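Sensor protein (Geobacter sulfurreducens, PDB 3H7M) probably transfers phosphate from ATP to a protein histidine as a membrane sensor kinase, of which this is the sensor domain resembling periplasmic solute-binding proteins. Local coordinates at residues A[34-39]-A[219-224]; A[39-44]-A[52-57]; A[63-66]-A[70-73]. All blocks are in the same frame, centred on the assembly; numbering follows the deposited sequence.

Contact 1 (A[34-39]-A[219-224])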
loop_
_atom_site.group_PDB
_atom_site.type_symbol
_atom_site.label_atom_id
_atom_site.label_comp_id
_atom_site.label_asym_id
_atom_site.label_seq_id
_atom_site.Cartn_x
_atom_site.Cartn_y
_atom_site.Cartn_z
ATOM N N ALA A 34 -7.375 1.020 11.113
ATOM C CA ALA A 34 -7.122 2.455 11.061
ATOM C C ALA A 34 -6.384 2.883 9.801
ATOM O O ALA A 34 -5.820 2.062 9.066
ATOM C CB ALA A 34 -6.295 2.880 12.306
ATOM N N GLY A 35 -6.378 4.187 9.566
ATOM C CA GLY A 35 -5.669 4.707 8.417
ATOM C C GLY A 35 -6.505 5.371 7.355
ATOM O O GLY A 35 -7.743 5.299 7.383
ATOM N N TYR A 36 -5.801 6.024 6.430
ATOM C CA TYR A 36 -6.381 6.722 5.294
ATOM C C TYR A 36 -7.395 5.818 4.556
ATOM O O TYR A 36 -8.533 6.209 4.355
ATOM C CB TYR A 36 -5.245 7.144 4.350
ATOM C CG TYR A 36 -5.659 7.716 3.011
ATOM C CD1 TYR A 36 -5.456 6.993 1.823
ATOM C CD2 TYR A 36 -6.213 8.999 2.918
ATOM C CE1 TYR A 36 -5.792 7.559 0.556
ATOM C CE2 TYR A 36 -6.551 9.563 1.676
ATOM C CZ TYR A 36 -6.331 8.841 0.497
ATOM O OH TYR A 36 -6.600 9.426 -0.735
ATOM N N ASN A 37 -6.978 4.610 4.187
ATOM C CA ASN A 37 -7.844 3.680 3.470
ATOM C C ASN A 37 -9.130 3.421 4.236
ATOM O O ASN A 37 -10.233 3.493 3.680
ATOM C CB ASN A 37 -7.124 2.340 3.211
ATOM C CG ASN A 37 -5.880 2.481 2.295
ATOM O OD1 ASN A 37 -5.560 3.554 1.794
ATOM N ND2 ASN A 37 -5.193 1.376 2.079
ATOM N N VAL A 38 -8.973 3.135 5.518
ATOM C CA VAL A 38 -10.082 2.831 6.423
ATOM C C VAL A 38 -11.089 3.976 6.488
ATOM O O VAL A 38 -12.292 3.796 6.334
ATOM C CB VAL A 38 -9.497 2.505 7.827
ATOM C CG1 VAL A 38 -10.584 2.399 8.885
ATOM C CG2 VAL A 38 -8.755 1.175 7.741
ATOM N N GLU A 39 -10.583 5.163 6.698
ATOM C CA GLU A 39 -11.419 6.329 6.770
ATOM C C GLU A 39 -12.145 6.520 5.425
ATOM O O GLU A 39 -13.332 6.866 5.369
ATOM C CB GLU A 39 -10.529 7.518 7.070
ATOM C CG GLU A 39 -11.175 8.562 7.919
ATOM C CD GLU A 39 -10.158 9.376 8.681
ATOM O OE1 GLU A 39 -9.274 8.740 9.310
ATOM O OE2 GLU A 39 -10.264 10.631 8.654
ATOM N N GLY A 219 -16.004 17.221 -1.398
ATOM C CA GLY A 219 -14.932 17.799 -0.600
ATOM C C GLY A 219 -14.534 16.909 0.569
ATOM O O GLY A 219 -13.543 17.170 1.253
ATOM N N GLN A 220 -15.279 15.833 0.794
ATOM C CA GLN A 220 -14.975 14.965 1.924
ATOM C C GLN A 220 -13.669 14.232 1.673
ATOM O O GLN A 220 -12.925 13.936 2.607
ATOM C CB GLN A 220 -16.116 13.960 2.165
ATOM C CG GLN A 220 -16.276 13.593 3.622
ATOM C CD GLN A 220 -17.285 12.476 3.867
ATOM O OE1 GLN A 220 -18.340 12.384 3.203
ATOM N NE2 GLN A 220 -16.973 11.625 4.848
ATOM N N TYR A 221 -13.408 13.921 0.406
ATOM C CA TYR A 221 -12.175 13.230 0.025
ATOM C C TYR A 221 -10.946 14.028 0.469
ATOM O O TYR A 221 -10.046 13.492 1.117
ATOM C CB TYR A 221 -12.091 13.068 -1.485
ATOM C CG TYR A 221 -10.734 12.590 -1.944
ATOM C CD1 TYR A 221 -10.394 11.250 -1.869
ATOM C CD2 TYR A 221 -9.788 13.486 -2.461
ATOM C CE1 TYR A 221 -9.168 10.790 -2.302
ATOM C CE2 TYR A 221 -8.549 13.047 -2.893
ATOM C CZ TYR A 221 -8.245 11.691 -2.816
ATOM O OH TYR A 221 -7.042 11.215 -3.285
ATOM N N GLU A 222 -10.901 15.306 0.103
ATOM C CA GLU A 222 -9.762 16.128 0.479
ATOM C C GLU A 222 -9.695 16.294 2.000
ATOM O O GLU A 222 -8.609 16.315 2.576
ATOM C CB GLU A 222 -9.839 17.506 -0.195
ATOM C CG GLU A 222 -9.732 17.478 -1.728
ATOM C CD GLU A 222 -8.469 16.796 -2.252
ATOM O OE1 GLU A 222 -7.472 16.673 -1.492
ATOM O OE2 GLU A 222 -8.477 16.396 -3.443
ATOM N N ALA A 223 -10.854 16.406 2.645
ATOM C CA ALA A 223 -10.903 16.562 4.098
ATOM C C ALA A 223 -10.231 15.378 4.738
ATOM O O ALA A 223 -9.453 15.528 5.677
ATOM C CB ALA A 223 -12.338 16.652 4.593
ATOM N N ILE A 224 -10.520 14.193 4.215
ATOM C CA ILE A 224 -9.910 13.000 4.768
ATOM C C ILE A 224 -8.435 12.960 4.433
ATOM O O ILE A 224 -7.602 12.654 5.294
ATOM C CB ILE A 224 -10.590 11.738 4.247
ATOM C CG1 ILE A 224 -12.035 11.672 4.778
ATOM C CG2 ILE A 224 -9.817 10.517 4.707
ATOM C CD1 ILE A 224 -12.932 10.645 4.105
#

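Contact 2 (A[39-44]-A[52-57])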
loop_
_atom_site.group_PDB
_atom_site.type_symbol
_atom_site.label_atom_id
_atom_site.label_comp_id
_atom_site.label_asym_id
_atom_site.label_seq_id
_atom_site.Cartn_x
_atom_site.Cartn_y
_atom_site.Cartn_z
ATOM N N GLU A 39 -10.583 5.163 6.698
ATOM C CA GLU A 39 -11.419 6.329 6.770
ATOM C C GLU A 39 -12.145 6.520 5.425
ATOM O O GLU A 39 -13.332 6.866 5.369
ATOM C CB GLU A 39 -10.529 7.518 7.070
ATOM C CG GLU A 39 -11.175 8.562 7.919
ATOM C CD GLU A 39 -10.158 9.376 8.681
ATOM O OE1 GLU A 39 -9.274 8.740 9.310
ATOM O OE2 GLU A 39 -10.264 10.631 8.654
ATOM N N LEU A 40 -11.412 6.298 4.341
ATOM C CA LEU A 40 -11.966 6.434 3.002
ATOM C C LEU A 40 -13.093 5.405 2.809
ATOM O O LEU A 40 -14.200 5.729 2.387
ATOM C CB LEU A 40 -10.854 6.208 1.987
ATOM C CG LEU A 40 -10.788 7.209 0.836
ATOM C CD1 LEU A 40 -10.938 8.633 1.366
ATOM C CD2 LEU A 40 -9.460 7.045 0.112
ATOM N N THR A 41 -12.792 4.160 3.124
ATOM C CA THR A 41 -13.768 3.105 3.015
ATOM C C THR A 41 -14.986 3.365 3.896
ATOM O O THR A 41 -16.106 3.169 3.461
ATOM C CB THR A 41 -13.165 1.786 3.409
ATOM O OG1 THR A 41 -12.189 1.426 2.438
ATOM C CG2 THR A 41 -14.259 0.698 3.493
ATOM N N ARG A 42 -14.777 3.808 5.131
ATOM C CA ARG A 42 -15.922 4.068 5.981
ATOM C C ARG A 42 -16.742 5.184 5.393
ATOM O O ARG A 42 -17.979 5.135 5.422
ATOM C CB ARG A 42 -15.517 4.453 7.406
ATOM C CG ARG A 42 -14.982 3.295 8.240
ATOM C CD ARG A 42 -15.054 3.600 9.735
ATOM N NE ARG A 42 -14.554 2.490 10.550
ATOM C CZ ARG A 42 -13.408 2.517 11.227
ATOM N NH1 ARG A 42 -12.641 3.602 11.198
ATOM N NH2 ARG A 42 -13.019 1.461 11.927
ATOM N N ALA A 43 -16.070 6.191 4.847
ATOM C CA ALA A 43 -16.817 7.307 4.296
ATOM C C ALA A 43 -17.631 6.842 3.093
ATOM O O ALA A 43 -18.773 7.246 2.930
ATOM C CB ALA A 43 -15.893 8.456 3.903
ATOM N N ILE A 44 -17.043 5.989 2.261
ATOM C CA ILE A 44 -17.726 5.482 1.080
ATOM C C ILE A 44 -18.933 4.633 1.505
ATOM O O ILE A 44 -20.024 4.758 0.944
ATOM C CB ILE A 44 -16.759 4.627 0.225
ATOM C CG1 ILE A 44 -15.839 5.539 -0.592
ATOM C CG2 ILE A 44 -17.534 3.676 -0.668
ATOM C CD1 ILE A 44 -14.832 4.773 -1.455
ATOM N N VAL A 52 -19.857 -2.562 6.122
ATOM C CA VAL A 52 -18.560 -3.177 5.886
ATOM C C VAL A 52 -17.922 -3.785 7.126
ATOM O O VAL A 52 -18.127 -3.313 8.240
ATOM C CB VAL A 52 -17.569 -2.137 5.321
ATOM C CG1 VAL A 52 -18.070 -1.585 4.009
ATOM C CG2 VAL A 52 -17.392 -1.000 6.323
ATOM N N GLU A 53 -17.140 -4.838 6.918
ATOM C CA GLU A 53 -16.416 -5.494 7.997
ATOM C C GLU A 53 -14.973 -5.434 7.536
ATOM O O GLU A 53 -14.681 -5.806 6.403
ATOM C CB GLU A 53 -16.825 -6.957 8.130
ATOM C CG GLU A 53 -16.119 -7.684 9.255
ATOM C CD GLU A 53 -16.279 -9.203 9.192
ATOM O OE1 GLU A 53 -17.416 -9.687 8.996
ATOM O OE2 GLU A 53 -15.260 -9.909 9.355
ATOM N N PHE A 54 -14.072 -4.955 8.385
ATOM C CA PHE A 54 -12.667 -4.885 7.994
ATOM C C PHE A 54 -11.951 -6.138 8.447
ATOM O O PHE A 54 -12.131 -6.597 9.571
ATOM C CB PHE A 54 -11.980 -3.660 8.613
ATOM C CG PHE A 54 -12.391 -2.341 7.992
ATOM C CD1 PHE A 54 -11.847 -1.926 6.772
ATOM C CD2 PHE A 54 -13.293 -1.500 8.646
ATOM C CE1 PHE A 54 -12.190 -0.688 6.209
ATOM C CE2 PHE A 54 -13.649 -0.261 8.097
ATOM C CZ PHE A 54 -13.094 0.152 6.872
ATOM N N ARG A 55 -11.168 -6.715 7.545
ATOM C CA ARG A 55 -10.374 -7.892 7.857
ATOM C C ARG A 55 -8.967 -7.611 7.343
ATOM O O ARG A 55 -8.605 -7.987 6.224
ATOM C CB ARG A 55 -10.944 -9.147 7.193
ATOM C CG ARG A 55 -12.177 -9.706 7.884
ATOM C CD ARG A 55 -12.680 -10.943 7.154
ATOM N NE ARG A 55 -13.982 -11.398 7.642
ATOM C CZ ARG A 55 -14.705 -12.351 7.058
ATOM N NH1 ARG A 55 -14.252 -12.951 5.961
ATOM N NH2 ARG A 55 -15.882 -12.700 7.568
ATOM N N LEU A 56 -8.178 -6.923 8.159
ATOM C CA LEU A 56 -6.818 -6.597 7.762
ATOM C C LEU A 56 -5.923 -7.761 8.128
ATOM O O LEU A 56 -6.072 -8.350 9.196
ATOM C CB LEU A 56 -6.346 -5.331 8.473
ATOM C CG LEU A 56 -7.180 -4.074 8.231
ATOM C CD1 LEU A 56 -6.568 -2.903 8.991
ATOM C CD2 LEU A 56 -7.234 -3.787 6.739
ATOM N N GLY A 57 -4.996 -8.108 7.246
ATOM C CA GLY A 57 -4.122 -9.218 7.566
ATOM C C GLY A 57 -2.766 -9.131 6.913
ATOM O O GLY A 57 -2.327 -8.059 6.487
#

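Contact 3 (A[63-66]-A[70-73])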
loop_
_atom_site.group_PDB
_atom_site.type_symbol
_atom_site.label_atom_id
_atom_site.label_comp_id
_atom_site.label_asym_id
_atom_site.label_seq_id
_atom_site.Cartn_x
_atom_site.Cartn_y
_atom_site.Cartn_z
ATOM N N PHE A 63 -4.280 -10.944 -1.706
ATOM C CA PHE A 63 -4.594 -11.053 -3.117
ATOM C C PHE A 63 -5.367 -12.350 -3.270
ATOM O O PHE A 63 -6.409 -12.408 -3.928
ATOM C CB PHE A 63 -3.320 -11.122 -3.950
ATOM C CG PHE A 63 -3.544 -10.870 -5.409
ATOM C CD1 PHE A 63 -3.929 -9.612 -5.857
ATOM C CD2 PHE A 63 -3.382 -11.893 -6.340
ATOM C CE1 PHE A 63 -4.151 -9.374 -7.216
ATOM C CE2 PHE A 63 -3.602 -11.667 -7.705
ATOM C CZ PHE A 63 -3.986 -10.406 -8.141
ATOM N N SER A 64 -4.848 -13.395 -2.641
ATOM C CA SER A 64 -5.487 -14.693 -2.704
ATOM C C SER A 64 -6.912 -14.582 -2.184
ATOM O O SER A 64 -7.863 -14.881 -2.902
ATOM C CB SER A 64 -4.703 -15.706 -1.867
ATOM O OG SER A 64 -5.249 -17.007 -2.005
ATOM N N ALA A 65 -7.048 -14.129 -0.940
ATOM C CA ALA A 65 -8.349 -13.983 -0.291
ATOM C C ALA A 65 -9.383 -13.187 -1.097
ATOM O O ALA A 65 -10.583 -13.354 -0.895
ATOM C CB ALA A 65 -8.172 -13.369 1.086
ATOM N N LEU A 66 -8.932 -12.313 -1.992
ATOM C CA LEU A 66 -9.875 -11.562 -2.814
ATOM C C LEU A 66 -10.461 -12.590 -3.791
ATOM O O LEU A 66 -11.666 -12.815 -3.817
ATOM C CB LEU A 66 -9.173 -10.451 -3.604
ATOM C CG LEU A 66 -9.968 -9.166 -3.916
ATOM C CD1 LEU A 66 -9.436 -8.560 -5.199
ATOM C CD2 LEU A 66 -11.452 -9.423 -4.070
ATOM N N ARG A 70 -12.750 -14.753 0.302
ATOM C CA ARG A 70 -12.736 -14.630 1.761
ATOM C C ARG A 70 -13.051 -13.191 2.142
ATOM O O ARG A 70 -13.527 -12.916 3.245
ATOM C CB ARG A 70 -11.366 -15.022 2.314
ATOM C CG ARG A 70 -10.918 -16.407 1.906
ATOM C CD ARG A 70 -9.558 -16.729 2.472
ATOM N NE ARG A 70 -9.192 -18.111 2.195
ATOM C CZ ARG A 70 -8.275 -18.786 2.881
ATOM N NH1 ARG A 70 -7.633 -18.201 3.887
ATOM N NH2 ARG A 70 -8.008 -20.048 2.572
ATOM N N VAL A 71 -12.759 -12.277 1.220
ATOM C CA VAL A 71 -13.037 -10.861 1.399
ATOM C C VAL A 71 -13.617 -10.399 0.079
ATOM O O VAL A 71 -13.336 -10.977 -0.967
ATOM C CB VAL A 71 -11.770 -10.048 1.711
ATOM C CG1 VAL A 71 -11.060 -10.667 2.892
ATOM C CG2 VAL A 71 -10.856 -9.978 0.491
ATOM N N ASP A 72 -14.406 -9.342 0.110
ATOM C CA ASP A 72 -15.024 -8.899 -1.115
ATOM C C ASP A 72 -14.305 -7.797 -1.857
ATOM O O ASP A 72 -14.594 -7.549 -3.024
ATOM C CB ASP A 72 -16.457 -8.494 -0.799
ATOM C CG ASP A 72 -17.171 -9.544 0.042
ATOM O OD1 ASP A 72 -17.264 -10.707 -0.414
ATOM O OD2 ASP A 72 -17.628 -9.210 1.158
ATOM N N VAL A 73 -13.350 -7.153 -1.197
ATOM C CA VAL A 73 -12.623 -6.046 -1.811
ATOM C C VAL A 73 -11.359 -5.660 -1.045
ATOM O O VAL A 73 -11.247 -5.884 0.169
ATOM C CB VAL A 73 -13.538 -4.807 -1.888
ATOM C CG1 VAL A 73 -14.116 -4.518 -0.518
ATOM C CG2 VAL A 73 -12.770 -3.607 -2.396
#

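Contact 1 (A[34-39]-A[219-224])
Glu39 and Ile224 carry the apolar part of this contact between the first turns of helix 36-48 and helix 220-227, where their CA atoms are 7.1 Å apart. The glutamate can be followed outward along the CG2 methyl of Ile224: Glu39 CB lies 3.9 Å from Ile224 CG2, Glu39 CG 4.0 Å from it, and CD and OE2 stay at similar range. The two side chains thus run past each other in opposite senses, and the methyl follows the glutamate from CB to OE2. Ile224 holds CG2 anti to its backbone N, which leaves the CG1 branch to carry CD1 against the helix backbone, 4.0 Å from Glu39 O. At the far end the carboxylate finds a charge partner outside the two segments, in a salt bridge from OE1 to Lys227.

The second part is a pair of tyrosines. Both rings are turned away from their backbone N (chi1 172° in Tyr36 and 170° in Tyr221), and the two side chains approach at a slant, hydroxyl ends nearest. Tyr36 OH stands 3.1 Å from Tyr221 OH and 3.3 Å from Tyr221 CE1. Each hydroxyl is hydrogen-bonded to the carbonyl oxygen of His93 in strand 87-103, so both phenols share one backbone acceptor, consistent with their hydroxyls lying close. Ile224 CG2 also comes to 4.3 Å from Tyr36 CD2, bridging the apolar and polar halves. The chemistry implies a buried interface in which the Ile224 methyl packs on the glutamate's aliphatic stem and the Tyr36 ring, while the two hydroxyls are satisfied by His93 O and Glu39 OE1 by Lys227.

Contact 2 (A[39-44]-A[52-57])
A beta-alpha-beta unit of the solute-binding-protein fold supplies this contact: helix 36-48 packs on strand 52-57, which lies parallel to strand 13-18 in the mixed sheet. The axes of the short segments run nearly antiparallel, at 164°, and approach to 10.0 Å, a separation spanned chiefly by side chains. Phe54 does most of the bridging. Its ring and Thr41 come from opposite directions, the methyl lying obliquely to the ring, with Thr41 CG2 3.6 Å from Phe54 CZ and 3.7 Å from Phe54 CE1. With OG1 of Thr41 beside the backbone N (chi1 -68°), CG2 is the branch given to the ring, while OG1 bonds to Tyr195, Gln75 and the backbone oxygen of Asn37. Arg42 takes another part of the ring: its CG lies at the ring edge, in plane, 3.8 Å from Phe54 CE2. The extended chain then carries NE to 3.8 Å from the same CE2, with guanidinium and ring planes 80° apart, so the two groups are not stacked. Val52 CG1 adds a looser touch, 4.5 Å from Thr41 CG2. A serine in place of Phe54 would probably leave the Thr41 methyl and the aliphatic base of Arg42 without their apolar partner and open a gap between helix and strand. Strand 52-57 is outermost in the sheet; Val15 of strand 13-18 touches Thr41, Val52 and Phe54, while helices 202-218 and 220-227 pack on other residues of helix 36-48.

Contact 3 (A[63-66]-A[70-73])
Ala65 O is the acceptor on which this turn closes, since it receives two backbone N-H groups from the chain that leaves helix 62-67. The sounder bond comes from Val71 N, 3.2 Å from Ala65 O with an N-H...O angle of 154°; the donor stands above the carbonyl plane, 43° out of it. Arg70 N is nearer, 2.8 Å from Ala65 O, but an angle of only 117° makes that bond weak. One carbonyl is therefore shared unequally between successive amides, the shorter distance belonging to the poorer geometry.

Side chains close round this polar centre. Ala65 CB lies 3.8 Å from Arg70 CB and 3.9 Å from Arg70 CD, so the extended arginine runs its methylenes alongside the alanine, and its NE bonds to Ser68 OG. Val71 places CG2 between its own backbone N and carbonyl carbon, which brings that methyl to 3.8 Å from Leu66 CA. From the helix side, Leu66 CD2 comes to 3.8 Å from Asp72 O.

Two further carbonyl oxygens, of Leu66 and Val71, are both met by Arg198 NH1 from strand 181-198, one donor nitrogen tying the helix end to the chain beyond it. Asp72 OD2 accepts the backbone N-H of Val14, while Asp72 OD1 makes a long, weak ion pair with Arg198 NH2. The turn thus delivers the chain from helix 62-67 into strand 73-78, next to strand 13-18; Leu66 touches Ile87 of strand 87-103, and Val73 rests on strand 181-198 and on Phe208 of helix 202-218.

Contacts 1 and 2 are neighbours, their centres 11 Å apart; they share Glu39 and helix 36-48, which meets helix 220-227 in contact 1 and strand 52-57 in contact 2. Across them, Ile224 CD1 packs 3.7 Å from Ala43 CB. Contact 3 lies about 13 Å from contact 2 and 22 Å from contact 1, centre to centre. It touches contact 2 through Arg55 NH1, 2.8 Å from Arg70 O. Along the chain contacts 2 and 3 follow in series, both inside the long loop that contact 1 closes. The late helix 220-227 is thereby brought back onto helix 36-48, against the first beta-alpha-beta unit of the solute-binding-protein-like sensor domain.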